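Local coordinates for minor capsid protein (Cafeteriavirus-dependent mavirus, PDB 6G42) that forms the penton of the mavirus capsid, a fivefold assembly built on a single jelly-roll that probably occupies the icosahedral vertices, at residues F277-Y282 with H287-L292. Sequence-based numbering, arbitrary orientation.
Sequences FTIYDY and HPLTLL
Ile-279 and His-287 form an antiparallel hydrogen-bonded pair, Ile-279 N giving to His-287 O at 2.8 Å and His-287 N returning to Ile-279 O at 3.0 Å. The isoleucine side chain crosses one face of the imidazole at a slant. Its CB lies over that face, a CH-pi contact 4.0 Å from the ring centroid, and also comes within 3.5 Å of His-287 O; the CG2 branch meets His-287 NE2 at 3.6 Å, while the other branch runs past the carbonyl oxygen more distantly through CG1 and ends with CD1 between His-287 CE1 and the CA and CD1 of Leu-289. The imidazole is brought over Ile-279 because His-287 CG sits between its backbone N and carbonyl carbon (chi1 61°). This pairing closes a beta hairpin of strands 272-281 and 286-288 in the jelly-roll domain, with 272-281 also bonded to strand 201-207. At the ring edge His-287 NE2 donates to Asp-281 OD1 at 2.8 Å; the oxygen lies in the imidazole plane, but the nitrogen meets it from above the carboxylate, whose plane is turned 81° from the ring. Asp-281 OD2 is hydrogen-bonded to Tyr-102 OH and forms a salt bridge with Lys-67, so both carboxylate oxygens are engaged. Leu-289 N hydrogen-bonds to Phe-277 O at 3.1 Å, and Leu-289 CD2 packs alongside Phe-277 CB, where Leu-58 and Val-32 touch both side chains.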
loop_
_atom_site.group_PDB
_atom_site.type_symbol
_atom_site.label_atom_id
_atom_site.label_comp_id
_atom_site.label_asym_id
_atom_site.label_seq_id
_atom_site.Cartn_x
_atom_site.Cartn_y
_atom_site.Cartn_z
ATOM N N PHE C 277 13.721 24.296 -11.746
ATOM C CA PHE C 277 12.626 23.817 -10.900
ATOM C C PHE C 277 11.836 24.990 -10.304
ATOM O O PHE C 277 12.412 25.933 -9.755
ATOM C CB PHE C 277 13.172 22.916 -9.782
ATOM C CG PHE C 277 13.573 21.540 -10.250
ATOM C CD1 PHE C 277 14.767 21.340 -10.945
ATOM C CD2 PHE C 277 12.756 20.442 -10.003
ATOM C CE1 PHE C 277 15.134 20.074 -11.379
ATOM C CE2 PHE C 277 13.121 19.173 -10.432
ATOM C CZ PHE C 277 14.308 18.985 -11.118
ATOM N N THR C 278 10.515 24.905 -10.408
ATOM C CA THR C 278 9.613 25.978 -10.015
ATOM C C THR C 278 8.464 25.400 -9.205
ATOM O O THR C 278 7.926 24.345 -9.550
ATOM C CB THR C 278 9.018 26.665 -11.253
ATOM O OG1 THR C 278 10.049 26.937 -12.209
ATOM C CG2 THR C 278 8.353 27.962 -10.870
ATOM N N ILE C 279 8.085 26.109 -8.146
ATOM C CA ILE C 279 7.001 25.710 -7.264
ATOM C C ILE C 279 5.786 26.572 -7.593
ATOM O O ILE C 279 5.894 27.795 -7.616
ATOM C CB ILE C 279 7.376 25.917 -5.773
ATOM C CG1 ILE C 279 8.675 25.185 -5.422
ATOM C CG2 ILE C 279 6.263 25.422 -4.850
ATOM C CD1 ILE C 279 9.353 25.713 -4.172
ATOM N N TYR C 280 4.642 25.932 -7.833
ATOM C CA TYR C 280 3.345 26.625 -7.965
ATOM C C TYR C 280 2.542 26.475 -6.683
ATOM O O TYR C 280 2.343 25.358 -6.218
ATOM C CB TYR C 280 2.539 26.051 -9.134
ATOM C CG TYR C 280 2.988 26.576 -10.468
ATOM C CD1 TYR C 280 4.121 26.062 -11.092
ATOM C CD2 TYR C 280 2.302 27.607 -11.096
ATOM C CE1 TYR C 280 4.552 26.555 -12.312
ATOM C CE2 TYR C 280 2.724 28.112 -12.315
ATOM C CZ TYR C 280 3.847 27.581 -12.924
ATOM O OH TYR C 280 4.262 28.080 -14.141
ATOM N N ASP C 281 2.086 27.593 -6.121
ATOM C CA ASP C 281 1.162 27.565 -4.984
ATOM C C ASP C 281 -0.285 27.381 -5.467
ATOM O O ASP C 281 -0.559 27.444 -6.668
ATOM C CB ASP C 281 1.286 28.844 -4.139
ATOM C CG ASP C 281 2.575 28.899 -3.309
ATOM O OD1 ASP C 281 3.469 28.046 -3.491
ATOM O OD2 ASP C 281 2.696 29.815 -2.465
ATOM N N TYR C 282 -1.202 27.156 -4.528
ATOM C CA TYR C 282 -2.634 26.988 -4.852
ATOM C C TYR C 282 -3.307 28.253 -5.391
ATOM O O TYR C 282 -4.231 28.150 -6.194
ATOM C CB TYR C 282 -3.416 26.419 -3.659
ATOM C CG TYR C 282 -3.269 24.924 -3.556
ATOM C CD1 TYR C 282 -3.881 24.088 -4.479
ATOM C CD2 TYR C 282 -2.499 24.342 -2.555
ATOM C CE1 TYR C 282 -3.738 22.715 -4.407
ATOM C CE2 TYR C 282 -2.350 22.966 -2.473
ATOM C CZ TYR C 282 -2.969 22.157 -3.405
ATOM O OH TYR C 282 -2.822 20.796 -3.328
ATOM N N HIS C 287 6.893 30.669 -7.810
ATOM C CA HIS C 287 8.184 31.004 -7.173
ATOM C C HIS C 287 9.186 29.850 -7.301
ATOM O O HIS C 287 8.778 28.690 -7.302
ATOM C CB HIS C 287 7.999 31.422 -5.708
ATOM C CG HIS C 287 7.392 30.366 -4.840
ATOM N ND1 HIS C 287 8.110 29.696 -3.872
ATOM C CD2 HIS C 287 6.133 29.866 -4.787
ATOM C CE1 HIS C 287 7.322 28.827 -3.264
ATOM N NE2 HIS C 287 6.117 28.911 -3.799
ATOM N N PRO C 288 10.499 30.159 -7.402
ATOM C CA PRO C 288 11.464 29.102 -7.720
ATOM C C PRO C 288 11.847 28.232 -6.521
ATOM O O PRO C 288 11.797 28.687 -5.371
ATOM C CB PRO C 288 12.687 29.880 -8.230
ATOM C CG PRO C 288 12.564 31.249 -7.642
ATOM C CD PRO C 288 11.188 31.415 -7.053
ATOM N N LEU C 289 12.209 26.982 -6.814
ATOM C CA LEU C 289 12.830 26.095 -5.836
ATOM C C LEU C 289 14.275 26.556 -5.608
ATOM O O LEU C 289 15.034 26.717 -6.569
ATOM C CB LEU C 289 12.811 24.643 -6.331
ATOM C CG LEU C 289 13.451 23.583 -5.418
ATOM C CD1 LEU C 289 12.686 23.460 -4.108
ATOM C CD2 LEU C 289 13.523 22.241 -6.134
ATOM N N THR C 290 14.656 26.749 -4.345
ATOM C CA THR C 290 15.973 27.315 -4.016
ATOM C C THR C 290 16.892 26.303 -3.340
ATOM O O THR C 290 16.429 25.367 -2.702
ATOM C CB THR C 290 15.851 28.592 -3.151
ATOM O OG1 THR C 290 15.252 28.274 -1.894
ATOM C CG2 THR C 290 15.006 29.652 -3.859
ATOM N N LEU C 291 18.197 26.511 -3.497
ATOM C CA LEU C 291 19.229 25.633 -2.930
ATOM C C LEU C 291 19.515 25.923 -1.448
ATOM O O LEU C 291 19.438 27.071 -0.992
ATOM C CB LEU C 291 20.542 25.774 -3.714
ATOM C CG LEU C 291 20.535 25.334 -5.178
ATOM C CD1 LEU C 291 21.763 25.846 -5.915
ATOM C CD2 LEU C 291 20.458 23.825 -5.277
ATOM N N LEU C 292 19.825 24.854 -0.714
ATOM C CA LEU C 292 20.522 24.932 0.566
ATOM C C LEU C 292 21.996 24.606 0.300
ATOM O O LEU C 292 22.337 24.140 -0.790
ATOM C CB LEU C 292 19.932 23.935 1.568
ATOM C CG LEU C 292 18.435 24.058 1.854
ATOM C CD1 LEU C 292 17.963 22.925 2.750
ATOM C CD2 LEU C 292 18.115 25.405 2.482
#